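Local atomic coordinates of metallophosphoesterase (PDB entry 4J6O), a protein that acts as the 2',3'-phosphatase component of the bacterial Pnkp-Hen1 RNA repair system, through a manganese-binding, calcineurin-like domain. Residues E75-K78 with L79-M83; E160-Q163 with G164-S167; T234-Y238 with P239-I243. One frame throughout, in Å; residues are numbered along the deposited sequence.

Overall arrangement
The three contacts are all local and follow one another along the chain. Contact 1 lies within helix 73-86, which links parallel strands 59-62 and 89-91 of the five-stranded sheet. Contact 3 is the turn of the hairpin 232-238/242-247 in that sheet. Contact 2 lies in a surface loop between strand 151-154 of the six-stranded sheet and helix 168-176. The centres of contacts 1 and 2 are about 28 Å apart, on opposite sides of the chain's centre. Contact 3 is centred about 21 Å from contact 1 and about 24 Å from contact 2. The side chains of Val76 and Thr234 are about 12 Å and 13 Å from the manganese held by Asp19, His21 and Asp65.

Contact 1: residues E75-K78 with L79-M83; sequences EVLK and LVMGM
Val80 N donates to Val76 O across one turn of helix 73-86. The N to O distance is 2.9 Å and the bond is almost straight, at 173°. The same i to i+4 pattern runs through the whole segment. Leu79 N donates to Glu75 O at 2.9 Å, and Met81 N to Leu77 O, also at 2.9 Å. Gly82 N reaches Lys78 O at 3.1 Å, and Met83 N takes Leu79 O. Every carbonyl from Glu75 to Leu79 therefore has an amide partner one turn on.

Leu77 O also has carbon around it. The Met81 chain turns at the CG-SD bond (chi3 -83°), which folds the terminal methyl back over the preceding turn. Met81 CE then lies 3.6 Å from Leu77 CB and 3.1 Å from Leu77 O. Val76 and Val80 stand side by side and point the same way, with Val76 CG1 4.1 Å from Val80 CG2.

The polar side chains pair at one flank. Lys78 is extended beyond CG, and its NZ makes a weak salt bridge to Glu75 OE2 at 3.4 Å. This holds for one of two Glu75 conformers, as does the hydrogen bond from Glu75 OE1 to Tyr50 OH. Lys78 NZ also makes a salt bridge to Glu125, and Lys78 makes a cation-pi contact with Phe129.

The helix is the crossover of the beta-alpha-beta unit 59-62/73-86/89-91. Leu77 and Met81 pack on helix 127-138, while Leu79 meets helix 24-33.

The backbone satisfies its own polar groups, and the apolar side chains pack on neighbouring helices. Lys78, near the carboxylates of Glu125 and, in one conformer, Glu75, probably keeps its positive charge.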
ATOM      1  N   GLU A  75     -14.717  -2.460  -3.234  1.00 28.95           N
ATOM      2  CA  GLU A  75     -14.860  -1.051  -3.574  0.59 29.00           C
ATOM      3  C   GLU A  75     -13.491  -0.382  -3.570  1.00 32.86           C
ATOM      4  O   GLU A  75     -13.204   0.415  -4.473  1.00 27.77           O
ATOM      5  CB  GLU A  75     -15.811  -0.324  -2.627  0.59 29.79           C
ATOM      6  CG  GLU A  75     -17.273  -0.765  -2.760  0.59 44.45           C
ATOM      7  CD  GLU A  75     -17.735  -0.913  -4.210  0.59 56.15           C
ATOM      8  OE1 GLU A  75     -17.679   0.082  -4.971  0.59 36.83           O
ATOM      9  OE2 GLU A  75     -18.146  -2.039  -4.586  0.59 53.41           O
ATOM     10  N   VAL A  76     -12.658  -0.701  -2.564  1.00 27.54           N
ATOM     11  CA  VAL A  76     -11.290  -0.200  -2.581  1.00 21.70           C
ATOM     12  C   VAL A  76     -10.593  -0.621  -3.883  1.00 26.17           C
ATOM     13  O   VAL A  76      -9.918   0.160  -4.533  1.00 25.20           O
ATOM     14  CB  VAL A  76     -10.458  -0.721  -1.378  1.00 21.23           C
ATOM     15  CG1 VAL A  76      -8.988  -0.360  -1.525  1.00 21.09           C
ATOM     16  CG2 VAL A  76     -11.006  -0.120  -0.062  1.00 25.21           C
ATOM     17  N   LEU A  77     -10.742  -1.888  -4.249  1.00 25.63           N
ATOM     18  CA  LEU A  77     -10.070  -2.368  -5.445  1.00 28.75           C
ATOM     19  C   LEU A  77     -10.557  -1.633  -6.684  1.00 30.05           C
ATOM     20  O   LEU A  77      -9.756  -1.203  -7.538  1.00 28.46           O
ATOM     21  CB  LEU A  77     -10.315  -3.871  -5.613  1.00 25.58           C
ATOM     22  CG  LEU A  77      -9.388  -4.713  -4.750  1.00 27.76           C
ATOM     23  CD1 LEU A  77      -9.948  -6.127  -4.695  1.00 30.40           C
ATOM     24  CD2 LEU A  77      -7.989  -4.710  -5.312  1.00 25.06           C
ATOM     25  N   LYS A  78     -11.863  -1.471  -6.790  1.00 29.57           N
ATOM     26  CA  LYS A  78     -12.390  -0.792  -7.986  1.00 29.99           C
ATOM     27  C   LYS A  78     -11.869   0.635  -8.070  1.00 30.80           C
ATOM     28  O   LYS A  78     -11.543   1.134  -9.135  1.00 31.94           O
ATOM     29  CB  LYS A  78     -13.919  -0.781  -7.938  1.00 34.01           C
ATOM     30  CG  LYS A  78     -14.516  -2.154  -8.113  1.00 32.12           C
ATOM     31  CD  LYS A  78     -15.990  -2.169  -7.829  1.00 37.27           C
ATOM     32  CE  LYS A  78     -16.480  -3.591  -7.709  1.00 38.76           C
ATOM     33  NZ  LYS A  78     -17.927  -3.575  -7.648  1.00 39.12           N
ATOM     34  N   LEU A  79     -11.858   1.313  -6.934  1.00 27.30           N
ATOM     35  CA  LEU A  79     -11.425   2.697  -6.898  1.00 26.49           C
ATOM     36  C   LEU A  79      -9.952   2.775  -7.280  1.00 26.46           C
ATOM     37  O   LEU A  79      -9.583   3.553  -8.143  1.00 29.00           O
ATOM     38  CB  LEU A  79     -11.701   3.331  -5.525  1.00 26.82           C
ATOM     39  CG  LEU A  79     -11.202   4.763  -5.388  1.00 29.75           C
ATOM     40  CD1 LEU A  79     -12.126   5.640  -6.230  1.00 28.27           C
ATOM     41  CD2 LEU A  79     -11.226   5.229  -3.909  1.00 30.74           C
ATOM     42  N   VAL A  80      -9.099   1.987  -6.619  1.00 23.96           N
ATOM     43  CA  VAL A  80      -7.668   2.074  -6.876  1.00 23.75           C
ATOM     44  C   VAL A  80      -7.270   1.653  -8.306  1.00 24.09           C
ATOM     45  O   VAL A  80      -6.463   2.328  -8.974  1.00 25.37           O
ATOM     46  CB  VAL A  80      -6.877   1.216  -5.850  1.00 23.72           C
ATOM     47  CG1 VAL A  80      -5.410   1.231  -6.194  1.00 24.10           C
ATOM     48  CG2 VAL A  80      -7.124   1.787  -4.481  1.00 22.90           C
ATOM     49  N   MET A  81      -7.894   0.580  -8.782  1.00 26.26           N
ATOM     50  CA  MET A  81      -7.633   0.157 -10.159  1.00 25.88           C
ATOM     51  C   MET A  81      -7.999   1.209 -11.221  1.00 29.10           C
ATOM     52  O   MET A  81      -7.251   1.435 -12.184  1.00 33.13           O
ATOM     53  CB  MET A  81      -8.364  -1.148 -10.427  1.00 26.85           C
ATOM     54  CG  MET A  81      -7.699  -2.247  -9.668  1.00 30.35           C
ATOM     55  SD  MET A  81      -8.354  -3.800 -10.187  1.00 53.38           S
ATOM     56  CE  MET A  81      -9.732  -3.776  -9.183  1.00 31.95           C
ATOM     57  N   GLY A  82      -9.138   1.872 -11.020  1.00 34.55           N
ATOM     58  CA  GLY A  82      -9.515   2.986 -11.872  1.00 29.22           C
ATOM     59  C   GLY A  82      -8.547   4.167 -11.834  1.00 35.95           C
ATOM     60  O   GLY A  82      -8.356   4.867 -12.823  1.00 35.79           O
ATOM     61  N   MET A  83      -7.967   4.426 -10.667  1.00 27.12           N
ATOM     62  CA  MET A  83      -7.040   5.519 -10.507  1.00 26.19           C
ATOM     63  C   MET A  83      -5.755   5.232 -11.212  1.00 32.80           C
ATOM     64  O   MET A  83      -5.159   6.123 -11.808  1.00 29.05           O
ATOM     65  CB  MET A  83      -6.812   5.790  -9.005  1.00 27.90           C
ATOM     66  CG  MET A  83      -8.069   6.364  -8.368  1.00 23.34           C
ATOM     67  SD  MET A  83      -7.879   6.689  -6.595  1.00 25.62           S
ATOM     68  CE  MET A  83      -6.778   8.001  -6.626  1.00 23.79           C
TER

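Contact 2: residues E160-Q163 with G164-S167; sequences EEFQ and GRGS
Arg165 N donates to Phe162 O at 2.9 Å. This bond closes a type II beta turn from Phe162 to Arg165. Gly164 takes the third position with a positive phi of 86°, as suits a type II turn. Gly164 N is hydrogen-bonded to His143 NE2. Gln163 NE2 reaches Tyr198 OH and Met158 O.

The Arg165 side chain adds a second link. Its NH2 donates to the backbone Glu161 O at 3.2 Å, with an N-H...O angle of 165°. The oxygen lies in the guanidinium plane, at its edge, but NH2 sits above the carbonyl plane. The carboxylate is a long, weak addition, with Glu161 OE2 3.8 Å from Arg165 NH2. The Arg165 chain bends at chi3, which turns the guanidinium back over the preceding residues. The Phe162 ring stands nearly perpendicular to the guanidinium, at 84°, and Phe162 CD1 is 3.8 Å from Arg165 NH2.

Ser167 N-caps helix 168-176 through a weak bond from Val170 N to its OG. The segment thus leads from a short 3-10 turn into that helix. Arg165 ties the two limbs of the turn by backbone and side chain together. Its held charge at the surface is probably partly balanced by Glu161, although their long separation suggests a modest attraction.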
ATOM      1  N   GLU A 160      18.998   1.389   1.150  1.00 30.89           N
ATOM      2  CA  GLU A 160      19.715   2.105   0.091  1.00 35.59           C
ATOM      3  C   GLU A 160      20.270   1.235  -1.032  1.00 39.75           C
ATOM      4  O   GLU A 160      20.080   1.541  -2.212  1.00 37.46           O
ATOM      5  CB  GLU A 160      20.844   2.934   0.690  1.00 39.16           C
ATOM      6  CG  GLU A 160      21.619   3.708  -0.359  1.00 42.92           C
ATOM      7  CD  GLU A 160      22.585   4.695   0.240  1.00 63.67           C
ATOM      8  OE1 GLU A 160      22.715   4.744   1.489  1.00 45.50           O
ATOM      9  OE2 GLU A 160      23.203   5.437  -0.548  1.00 43.95           O
ATOM     10  N   GLU A 161      20.949   0.150  -0.643  1.00 39.13           N
ATOM     11  CA  GLU A 161      21.628  -0.762  -1.559  1.00 43.48           C
ATOM     12  C   GLU A 161      20.691  -1.347  -2.620  1.00 37.55           C
ATOM     13  O   GLU A 161      21.135  -1.727  -3.692  1.00 42.73           O
ATOM     14  CB  GLU A 161      22.293  -1.900  -0.742  1.00 43.94           C
ATOM     15  CG  GLU A 161      22.958  -3.021  -1.538  1.00 89.21           C
ATOM     16  CD  GLU A 161      23.288  -4.270  -0.685  1.00 70.47           C
ATOM     17  OE1 GLU A 161      23.038  -4.264   0.545  1.00 78.82           O
ATOM     18  OE2 GLU A 161      23.805  -5.266  -1.262  1.00 87.02           O
ATOM     19  N   PHE A 162      19.390  -1.420  -2.318  1.00 30.80           N
ATOM     20  CA  PHE A 162      18.461  -2.159  -3.161  1.00 29.75           C
ATOM     21  C   PHE A 162      17.635  -1.174  -4.021  1.00 34.06           C
ATOM     22  O   PHE A 162      16.929  -1.563  -4.939  1.00 33.63           O
ATOM     23  CB  PHE A 162      17.450  -2.901  -2.279  1.00 30.40           C
ATOM     24  CG  PHE A 162      17.956  -4.157  -1.638  1.00 39.03           C
ATOM     25  CD1 PHE A 162      19.278  -4.588  -1.757  1.00 34.03           C
ATOM     26  CD2 PHE A 162      17.077  -4.931  -0.928  1.00 31.05           C
ATOM     27  CE1 PHE A 162      19.681  -5.756  -1.143  1.00 42.52           C
ATOM     28  CE2 PHE A 162      17.471  -6.106  -0.311  1.00 41.05           C
ATOM     29  CZ  PHE A 162      18.776  -6.534  -0.428  1.00 42.54           C
ATOM     30  N   GLN A 163      17.686   0.102  -3.678  1.00 30.20           N
ATOM     31  CA  GLN A 163      16.889   1.071  -4.420  1.00 33.93           C
ATOM     32  C   GLN A 163      17.253   1.107  -5.886  1.00 40.28           C
ATOM     33  O   GLN A 163      18.423   1.195  -6.268  1.00 36.30           O
ATOM     34  CB  GLN A 163      16.973   2.461  -3.813  1.00 29.58           C
ATOM     35  CG  GLN A 163      16.332   2.544  -2.420  1.00 38.48           C
ATOM     36  CD  GLN A 163      16.630   3.862  -1.757  1.00 31.37           C
ATOM     37  OE1 GLN A 163      17.233   4.727  -2.361  1.00 34.79           O
ATOM     38  NE2 GLN A 163      16.254   4.004  -0.492  1.00 30.40           N
ATOM     39  N   GLY A 164      16.231   0.966  -6.710  1.00 31.13           N
ATOM     40  CA  GLY A 164      16.441   0.990  -8.135  1.00 35.12           C
ATOM     41  C   GLY A 164      16.807  -0.355  -8.716  1.00 32.91           C
ATOM     42  O   GLY A 164      16.954  -0.474  -9.921  1.00 39.87           O
ATOM     43  N   ARG A 165      16.925  -1.372  -7.871  1.00 32.21           N
ATOM     44  CA  ARG A 165      17.243  -2.708  -8.347  1.00 31.62           C
ATOM     45  C   ARG A 165      16.014  -3.584  -8.595  1.00 47.77           C
ATOM     46  O   ARG A 165      15.006  -3.509  -7.886  1.00 41.40           O
ATOM     47  CB  ARG A 165      18.295  -3.396  -7.467  1.00 36.49           C
ATOM     48  CG  ARG A 165      19.577  -2.578  -7.428  1.00 39.01           C
ATOM     49  CD  ARG A 165      20.546  -3.111  -6.422  1.00 52.17           C
ATOM     50  NE  ARG A 165      20.766  -4.543  -6.551  1.00 69.94           N
ATOM     51  CZ  ARG A 165      21.424  -5.270  -5.655  1.00 91.35           C
ATOM     52  NH1 ARG A 165      21.594  -6.573  -5.853  1.00 96.23           N
ATOM     53  NH2 ARG A 165      21.913  -4.688  -4.560  1.00 57.62           N
ATOM     54  N   GLY A 166      16.114  -4.404  -9.633  1.00 38.62           N
ATOM     55  CA  GLY A 166      14.965  -5.135 -10.094  1.00 39.23           C
ATOM     56  C   GLY A 166      15.044  -6.603  -9.765  1.00 37.19           C
ATOM     57  O   GLY A 166      14.240  -7.368 -10.274  1.00 51.09           O
ATOM     58  N   SER A 167      15.977  -7.006  -8.906  1.00 40.38           N
ATOM     59  CA  SER A 167      16.127  -8.443  -8.598  1.00 35.24           C
ATOM     60  C   SER A 167      14.981  -9.018  -7.770  1.00 30.65           C
ATOM     61  O   SER A 167      14.200  -8.274  -7.167  1.00 36.58           O
ATOM     62  CB  SER A 167      17.439  -8.691  -7.855  1.00 37.44           C
ATOM     63  OG  SER A 167      17.345  -8.154  -6.552  1.00 41.02           O
TER

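Contact 3: residues T234-Y238 with P239-I243; sequences TAYRY and PEREI
The Tyr238 ring carries Pro239 over one face. Pro239 CA lies 3.8 Å from the Tyr238 ring centroid, close to the ring normal, which makes a CH-pi contact. The peptide between them is cis, and this folds the proline back onto the ring. Two residues earlier, Tyr236 CD2 meets Ile243 CD1 of the facing strand at 3.5 Å. The Tyr236 and Arg241 side chains lie side by side, with Tyr236 OH 3.1 Å from Arg241 CG.

Arg237 and Glu242 form the hydrogen-bonded pair. Arg237 N donates to Glu242 O at 2.8 Å, and Glu242 N returns to Arg237 O at 3.3 Å. Arg241 N makes a weak hydrogen bond to the same Arg237 O, so Arg241 and Glu242 both face Arg237: a G1 beta bulge. Arg237 NH1 also makes a salt bridge with Glu242 OE1 at 3.0 Å. The Glu240 carboxylate lies over a face of the Arg237 guanidinium, with no N-H pointing at it, and its OE2 makes a salt bridge to Arg58.

The hairpin forms one side of the five-stranded sheet, with strand 242-247 outermost in this chain. Strand 232-238 also pairs with strand 14-17. Tyr236, Tyr238 and Arg241 lean on Leu203 of strand 203-206, in the second sheet.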
ATOM      1  N   THR A 234      -3.560   7.451   6.847  1.00 17.90           N
ATOM      2  CA  THR A 234      -2.668   8.588   6.675  1.00 21.80           C
ATOM      3  C   THR A 234      -2.241   8.779   5.219  1.00 21.45           C
ATOM      4  O   THR A 234      -1.872   7.773   4.517  1.00 19.31           O
ATOM      5  CB  THR A 234      -1.409   8.414   7.575  1.00 18.79           C
ATOM      6  OG1 THR A 234      -1.836   8.489   8.937  1.00 22.89           O
ATOM      7  CG2 THR A 234      -0.385   9.500   7.272  1.00 24.65           C
ATOM      8  N   ALA A 235      -2.192  10.049   4.798  1.00 18.37           N
ATOM      9  CA  ALA A 235      -1.504  10.403   3.546  1.00 20.89           C
ATOM     10  C   ALA A 235      -0.333  11.287   3.876  1.00 20.58           C
ATOM     11  O   ALA A 235      -0.423  12.128   4.786  1.00 22.29           O
ATOM     12  CB  ALA A 235      -2.434  11.194   2.579  1.00 19.78           C
ATOM     13  N   TYR A 236       0.747  11.130   3.130  1.00 18.22           N
ATOM     14  CA  TYR A 236       1.915  11.982   3.241  1.00 20.86           C
ATOM     15  C   TYR A 236       1.993  12.790   1.961  1.00 20.10           C
ATOM     16  O   TYR A 236       2.039  12.228   0.844  1.00 20.67           O
ATOM     17  CB  TYR A 236       3.178  11.094   3.441  1.00 22.33           C
ATOM     18  CG  TYR A 236       4.486  11.851   3.613  1.00 24.17           C
ATOM     19  CD1 TYR A 236       5.198  12.319   2.497  1.00 25.29           C
ATOM     20  CD2 TYR A 236       5.046  12.019   4.859  1.00 31.50           C
ATOM     21  CE1 TYR A 236       6.415  12.997   2.675  1.00 27.26           C
ATOM     22  CE2 TYR A 236       6.259  12.668   5.039  1.00 31.07           C
ATOM     23  CZ  TYR A 236       6.926  13.140   3.949  1.00 29.29           C
ATOM     24  OH  TYR A 236       8.136  13.744   4.164  1.00 33.97           O
ATOM     25  N   ARG A 237       1.949  14.134   2.106  1.00 23.09           N
ATOM     26  CA  ARG A 237       1.935  14.982   0.934  1.00 22.67           C
ATOM     27  C   ARG A 237       3.379  15.333   0.609  1.00 20.73           C
ATOM     28  O   ARG A 237       4.153  15.738   1.471  1.00 25.65           O
ATOM     29  CB  ARG A 237       1.126  16.259   1.228  1.00 22.45           C
ATOM     30  CG  ARG A 237      -0.200  15.923   1.796  1.00 23.29           C
ATOM     31  CD  ARG A 237      -1.109  17.149   1.866  1.00 30.26           C
ATOM     32  NE  ARG A 237      -1.580  17.600   0.570  1.00 29.75           N
ATOM     33  CZ  ARG A 237      -1.398  18.857   0.115  1.00 58.15           C
ATOM     34  NH1 ARG A 237      -0.713  19.773   0.809  1.00 38.28           N
ATOM     35  NH2 ARG A 237      -1.884  19.214  -1.059  1.00 34.76           N
ATOM     36  N   TYR A 238       3.752  15.054  -0.624  1.00 23.58           N
ATOM     37  CA  TYR A 238       5.091  15.292  -1.142  1.00 26.62           C
ATOM     38  C   TYR A 238       5.027  16.275  -2.310  1.00 26.34           C
ATOM     39  O   TYR A 238       4.235  16.081  -3.214  1.00 24.04           O
ATOM     40  CB  TYR A 238       5.641  13.957  -1.653  1.00 22.12           C
ATOM     41  CG  TYR A 238       7.051  14.062  -2.190  1.00 24.61           C
ATOM     42  CD1 TYR A 238       7.264  14.420  -3.497  1.00 28.69           C
ATOM     43  CD2 TYR A 238       8.160  13.822  -1.372  1.00 26.95           C
ATOM     44  CE1 TYR A 238       8.563  14.538  -3.996  1.00 26.67           C
ATOM     45  CE2 TYR A 238       9.460  13.917  -1.865  1.00 27.55           C
ATOM     46  CZ  TYR A 238       9.642  14.306  -3.180  1.00 35.14           C
ATOM     47  OH  TYR A 238      10.923  14.423  -3.703  1.00 30.04           O
ATOM     48  N   PRO A 239       5.921  17.294  -2.338  1.00 31.06           N
ATOM     49  CA  PRO A 239       7.091  17.513  -1.485  1.00 28.54           C
ATOM     50  C   PRO A 239       6.838  18.351  -0.260  1.00 31.98           C
ATOM     51  O   PRO A 239       7.838  18.665   0.417  1.00 35.75           O
ATOM     52  CB  PRO A 239       8.057  18.257  -2.412  1.00 35.96           C
ATOM     53  CG  PRO A 239       7.118  19.080  -3.237  1.00 34.02           C
ATOM     54  CD  PRO A 239       5.929  18.180  -3.513  1.00 34.11           C
ATOM     55  N   GLU A 240       5.578  18.653   0.056  1.00 31.31           N
ATOM     56  CA  GLU A 240       5.261  19.426   1.247  1.00 31.17           C
ATOM     57  C   GLU A 240       5.687  18.785   2.556  1.00 32.18           C
ATOM     58  O   GLU A 240       5.858  19.473   3.564  1.00 34.78           O
ATOM     59  CB  GLU A 240       3.765  19.758   1.275  1.00 34.35           C
ATOM     60  CG  GLU A 240       3.300  20.549   0.083  1.00 33.05           C
ATOM     61  CD  GLU A 240       2.905  19.713  -1.102  1.00 36.74           C
ATOM     62  OE1 GLU A 240       3.153  18.476  -1.096  1.00 37.69           O
ATOM     63  OE2 GLU A 240       2.364  20.281  -2.075  1.00 34.44           O
ATOM     64  N   ARG A 241       5.838  17.444   2.551  1.00 28.65           N
ATOM     65  CA  ARG A 241       6.199  16.738   3.768  1.00 30.88           C
ATOM     66  C   ARG A 241       5.191  17.069   4.874  1.00 29.14           C
ATOM     67  O   ARG A 241       5.558  17.362   6.009  1.00 36.48           O
ATOM     68  CB  ARG A 241       7.669  16.992   4.150  1.00 32.78           C
ATOM     69  CG  ARG A 241       8.601  16.621   2.974  1.00 33.92           C
ATOM     70  CD  ARG A 241      10.005  16.351   3.372  1.00 31.39           C
ATOM     71  NE  ARG A 241      10.832  16.192   2.191  1.00 31.65           N
ATOM     72  CZ  ARG A 241      12.033  15.638   2.208  1.00 37.46           C
ATOM     73  NH1 ARG A 241      12.732  15.560   1.084  1.00 40.31           N
ATOM     74  NH2 ARG A 241      12.540  15.199   3.359  1.00 46.40           N
ATOM     75  N   GLU A 242       3.909  16.980   4.495  1.00 30.80           N
ATOM     76  CA  GLU A 242       2.786  17.190   5.422  1.00 29.99           C
ATOM     77  C   GLU A 242       1.994  15.921   5.621  1.00 27.44           C
ATOM     78  O   GLU A 242       1.738  15.175   4.654  1.00 29.34           O
ATOM     79  CB  GLU A 242       1.838  18.200   4.829  1.00 34.44           C
ATOM     80  CG  GLU A 242       2.444  19.572   4.779  1.00 48.79           C
ATOM     81  CD  GLU A 242       1.594  20.574   4.030  1.00 66.61           C
ATOM     82  OE1 GLU A 242       0.518  20.191   3.498  1.00 39.62           O
ATOM     83  OE2 GLU A 242       2.026  21.755   3.979  1.00 43.44           O
ATOM     84  N   ILE A 243       1.570  15.708   6.864  1.00 28.70           N
ATOM     85  CA  ILE A 243       0.720  14.583   7.238  1.00 30.57           C
ATOM     86  C   ILE A 243      -0.755  15.008   7.237  1.00 28.89           C
ATOM     87  O   ILE A 243      -1.116  16.021   7.859  1.00 29.31           O
ATOM     88  CB  ILE A 243       1.088  14.070   8.608  1.00 31.73           C
ATOM     89  CG1 ILE A 243       2.547  13.624   8.661  1.00 33.75           C
ATOM     90  CG2 ILE A 243       0.173  12.926   9.025  1.00 31.29           C
ATOM     91  CD1 ILE A 243       2.944  12.740   7.539  1.00 45.97           C
TER